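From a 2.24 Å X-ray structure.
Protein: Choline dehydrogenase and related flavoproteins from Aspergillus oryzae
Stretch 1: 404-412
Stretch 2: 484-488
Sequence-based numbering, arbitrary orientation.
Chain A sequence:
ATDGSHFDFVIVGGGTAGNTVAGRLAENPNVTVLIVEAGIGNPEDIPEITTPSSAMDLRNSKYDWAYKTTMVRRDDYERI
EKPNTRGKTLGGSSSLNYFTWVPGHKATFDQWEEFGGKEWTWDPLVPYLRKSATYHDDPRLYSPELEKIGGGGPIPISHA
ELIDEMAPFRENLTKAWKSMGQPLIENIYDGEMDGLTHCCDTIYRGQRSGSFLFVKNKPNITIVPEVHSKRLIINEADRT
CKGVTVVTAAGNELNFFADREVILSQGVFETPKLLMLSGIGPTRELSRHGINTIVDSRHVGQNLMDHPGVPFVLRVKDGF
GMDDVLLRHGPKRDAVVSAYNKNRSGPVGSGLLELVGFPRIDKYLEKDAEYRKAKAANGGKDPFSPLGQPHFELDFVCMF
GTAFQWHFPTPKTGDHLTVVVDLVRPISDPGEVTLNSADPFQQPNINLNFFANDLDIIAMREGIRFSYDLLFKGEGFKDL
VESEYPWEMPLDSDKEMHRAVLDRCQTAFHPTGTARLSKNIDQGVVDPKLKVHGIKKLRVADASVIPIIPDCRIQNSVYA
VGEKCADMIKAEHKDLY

Stretch 1 404-412: FQWHFPTPK
Stretch 2 (484-488) EYPWE

This is a small, mainly apolar contact in which prolines pack over the faces of aromatic rings, fastened by one very short hydrogen bond and one bridging water. It buries 305 Å², both sides summed, and no two touching residues are closer than 74 apart in sequence.

Stretch 1 has no regular helix or strand. Phe408 to Pro411 are extended, with phi/psi of -109/138, -66/163, -76/126 and -60/148. Stretch 2 enters as a strand at Glu484 (-94/138), and Tyr485 keeps an extended backbone (-120/137). The peptide bond before Pro486 is cis, and Pro486 sits at -96/-4. Trp487 is extended again at -159/-175. The nearest CA atoms pair Phe408 with Pro486 at 7.2 Å and Pro411 with Tyr485 at 8.5 Å. The nearest pairs thus run backward in stretch 2 as stretch 1 advances.

Tyr485 is the most covered residue, at 102 Å². Its chi1 is 180° (t) and chi2 is 83°, which carries the ring toward stretch 1 and brings OH to Pro409 O. Tyr485 OH donates to Pro409 O at 2.4 Å. The acceptor lies near the ring plane, as suits a phenol proton. Over one face of the same ring lies Pro411, with a C-gamma exo pucker. Pro411 CG is 3.7 Å from the Tyr485 ring centroid and 13° off the normal, a CH-pi contact. A compact, puckered proline ring suits this place because its polarised C-H groups can meet the pi cloud. Phe408 CB also touches Tyr485 CE2 at 3.9 Å.

The CA-to-CB bond of Phe408 points toward stretch 2; chi1 is -49° (m) and chi2 -34°. Pro486, C-gamma endo, covers one face of its ring. Pro486 CG stands 3.6 Å from the ring centroid of Phe408, only 3° off the normal, and Pro486 CD is 3.6 Å from Phe408 CE2. Trp487 has chi1 47° (p) and chi2 71°. Its CA-to-CB bond points sideways, but the end of the indole comes nearer, and Trp487 CH2 reaches Phe408 CE1 at 3.8 Å. This aromatic pair is oblique, with planes at 71° and centroids of the Phe408 ring and the Trp487 six-membered ring 5.3 Å apart.

Gln405 is buried and adds a water-mediated polar link. Its chi angles are -70° (m), -72° (m) and -97°. Gln405 NE2 donates to Phe404 O at 2.8 Å. A water donates to Gln405 OE1 and to Tyr485 O, with its oxygen 2.6 Å from each, linking the side chain to the opposing backbone. The CA-to-CB bond of Thr410 points away.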

# COMPACT_ATOMS: atom_id res chain seq x y z
N PHE A 404 -7.58 -8.86 -12.14
CA PHE A 404 -7.24 -7.53 -12.64
C PHE A 404 -8.01 -6.42 -11.94
O PHE A 404 -8.12 -5.32 -12.48
CB PHE A 404 -7.50 -7.46 -14.14
CG PHE A 404 -6.66 -8.41 -14.94
CD1 PHE A 404 -5.33 -8.13 -15.19
CD2 PHE A 404 -7.21 -9.59 -15.44
CE1 PHE A 404 -4.55 -8.99 -15.94
CE2 PHE A 404 -6.43 -10.46 -16.21
CZ PHE A 404 -5.10 -10.15 -16.45
N GLN A 405 -8.55 -6.71 -10.76
CA GLN A 405 -9.38 -5.77 -10.01
C GLN A 405 -9.13 -6.04 -8.54
O GLN A 405 -9.96 -6.63 -7.84
CB GLN A 405 -10.87 -5.97 -10.31
CG GLN A 405 -11.30 -5.57 -11.70
CD GLN A 405 -11.33 -4.07 -11.91
OE1 GLN A 405 -12.38 -3.45 -11.80
NE2 GLN A 405 -10.18 -3.48 -12.23
N TRP A 406 -7.96 -5.64 -8.08
CA TRP A 406 -7.47 -6.10 -6.79
C TRP A 406 -8.19 -5.44 -5.62
O TRP A 406 -8.17 -5.96 -4.51
CB TRP A 406 -5.96 -5.84 -6.68
CG TRP A 406 -5.14 -6.70 -7.56
CD1 TRP A 406 -5.57 -7.69 -8.41
CD2 TRP A 406 -3.72 -6.68 -7.68
NE1 TRP A 406 -4.50 -8.27 -9.04
CE2 TRP A 406 -3.35 -7.67 -8.61
CE3 TRP A 406 -2.71 -5.91 -7.08
CZ2 TRP A 406 -2.03 -7.91 -8.96
CZ3 TRP A 406 -1.40 -6.15 -7.43
CH2 TRP A 406 -1.07 -7.15 -8.36
N HIS A 407 -8.84 -4.30 -5.84
CA HIS A 407 -9.47 -3.62 -4.71
C HIS A 407 -10.97 -3.43 -4.81
O HIS A 407 -11.56 -2.86 -3.91
CB HIS A 407 -8.78 -2.28 -4.40
CG HIS A 407 -7.38 -2.45 -3.90
ND1 HIS A 407 -7.09 -2.73 -2.58
CD2 HIS A 407 -6.20 -2.42 -4.55
CE1 HIS A 407 -5.78 -2.84 -2.43
NE2 HIS A 407 -5.22 -2.66 -3.61
N PHE A 408 -11.58 -3.92 -5.90
CA PHE A 408 -13.02 -3.78 -6.12
C PHE A 408 -13.73 -5.10 -5.96
O PHE A 408 -13.25 -6.13 -6.41
CB PHE A 408 -13.30 -3.23 -7.52
CG PHE A 408 -12.50 -2.01 -7.87
CD1 PHE A 408 -12.15 -1.08 -6.89
CD2 PHE A 408 -12.07 -1.79 -9.18
CE1 PHE A 408 -11.41 0.06 -7.22
CE2 PHE A 408 -11.32 -0.67 -9.51
CZ PHE A 408 -11.00 0.26 -8.53
N PRO A 409 -14.90 -5.07 -5.31
CA PRO A 409 -15.62 -6.34 -5.19
C PRO A 409 -16.09 -6.85 -6.55
O PRO A 409 -16.13 -6.11 -7.54
CB PRO A 409 -16.80 -6.00 -4.27
CG PRO A 409 -16.94 -4.52 -4.33
CD PRO A 409 -15.59 -3.95 -4.66
N THR A 410 -16.43 -8.13 -6.59
CA THR A 410 -17.01 -8.69 -7.79
C THR A 410 -18.46 -8.25 -7.89
O THR A 410 -19.23 -8.43 -6.94
CB THR A 410 -16.96 -10.22 -7.75
OG1 THR A 410 -15.60 -10.64 -7.66
CG2 THR A 410 -17.60 -10.78 -9.01
N PRO A 411 -18.84 -7.65 -9.03
CA PRO A 411 -20.24 -7.21 -9.14
C PRO A 411 -21.18 -8.40 -8.99
O PRO A 411 -20.84 -9.51 -9.40
CB PRO A 411 -20.32 -6.61 -10.55
CG PRO A 411 -18.91 -6.32 -10.94
CD PRO A 411 -18.07 -7.36 -10.25
N LYS A 412 -22.35 -8.16 -8.42
CA LYS A 412 -23.33 -9.21 -8.15
C LYS A 412 -24.18 -9.57 -9.38
O LYS A 412 -24.66 -10.70 -9.47
CB LYS A 412 -24.23 -8.80 -6.99
CG LYS A 412 -23.49 -8.60 -5.67
CD LYS A 412 -24.37 -7.93 -4.63
CE LYS A 412 -23.65 -7.80 -3.30
NZ LYS A 412 -23.22 -9.14 -2.79
N GLU A 484 -19.55 2.01 -16.48
CA GLU A 484 -18.18 1.84 -16.00
C GLU A 484 -18.26 1.28 -14.58
O GLU A 484 -19.07 1.71 -13.79
CB GLU A 484 -17.43 3.18 -15.94
CG GLU A 484 -17.28 3.91 -17.27
CD GLU A 484 -16.38 5.15 -17.16
OE1 GLU A 484 -15.20 5.01 -16.75
OE2 GLU A 484 -16.87 6.27 -17.45
N TYR A 485 -17.40 0.32 -14.27
CA TYR A 485 -17.35 -0.22 -12.93
C TYR A 485 -15.95 0.04 -12.39
O TYR A 485 -14.98 -0.15 -13.11
CB TYR A 485 -17.64 -1.70 -12.95
CG TYR A 485 -17.60 -2.33 -11.58
CD1 TYR A 485 -18.70 -2.27 -10.73
CD2 TYR A 485 -16.46 -2.99 -11.14
CE1 TYR A 485 -18.66 -2.84 -9.48
CE2 TYR A 485 -16.41 -3.56 -9.89
CZ TYR A 485 -17.51 -3.49 -9.06
OH TYR A 485 -17.44 -4.06 -7.81
N PRO A 486 -15.84 0.49 -11.13
CA PRO A 486 -16.92 0.76 -10.18
C PRO A 486 -17.35 2.22 -10.13
O PRO A 486 -18.26 2.55 -9.38
CB PRO A 486 -16.28 0.40 -8.84
CG PRO A 486 -14.85 0.83 -9.03
CD PRO A 486 -14.52 0.54 -10.49
N TRP A 487 -16.68 3.09 -10.89
CA TRP A 487 -17.09 4.48 -11.04
C TRP A 487 -16.44 4.94 -12.32
O TRP A 487 -15.82 4.14 -13.00
CB TRP A 487 -16.63 5.35 -9.86
CG TRP A 487 -15.21 5.13 -9.49
CD1 TRP A 487 -14.11 5.51 -10.19
CD2 TRP A 487 -14.72 4.46 -8.31
NE1 TRP A 487 -12.97 5.12 -9.53
CE2 TRP A 487 -13.32 4.48 -8.38
CE3 TRP A 487 -15.34 3.86 -7.22
CZ2 TRP A 487 -12.51 3.91 -7.38
CZ3 TRP A 487 -14.54 3.29 -6.24
CH2 TRP A 487 -13.14 3.32 -6.32
N GLU A 488 -16.58 6.23 -12.65
CA GLU A 488 -16.13 6.74 -13.93
C GLU A 488 -14.63 6.99 -13.94
O GLU A 488 -14.08 7.54 -12.99
CB GLU A 488 -16.83 8.05 -14.27
CG GLU A 488 -18.34 7.97 -14.31
CD GLU A 488 -18.99 9.31 -13.98
OE1 GLU A 488 -19.14 10.15 -14.91
OE2 GLU A 488 -19.33 9.53 -12.79
O HOH W 1 -12.58 -1.18 -13.10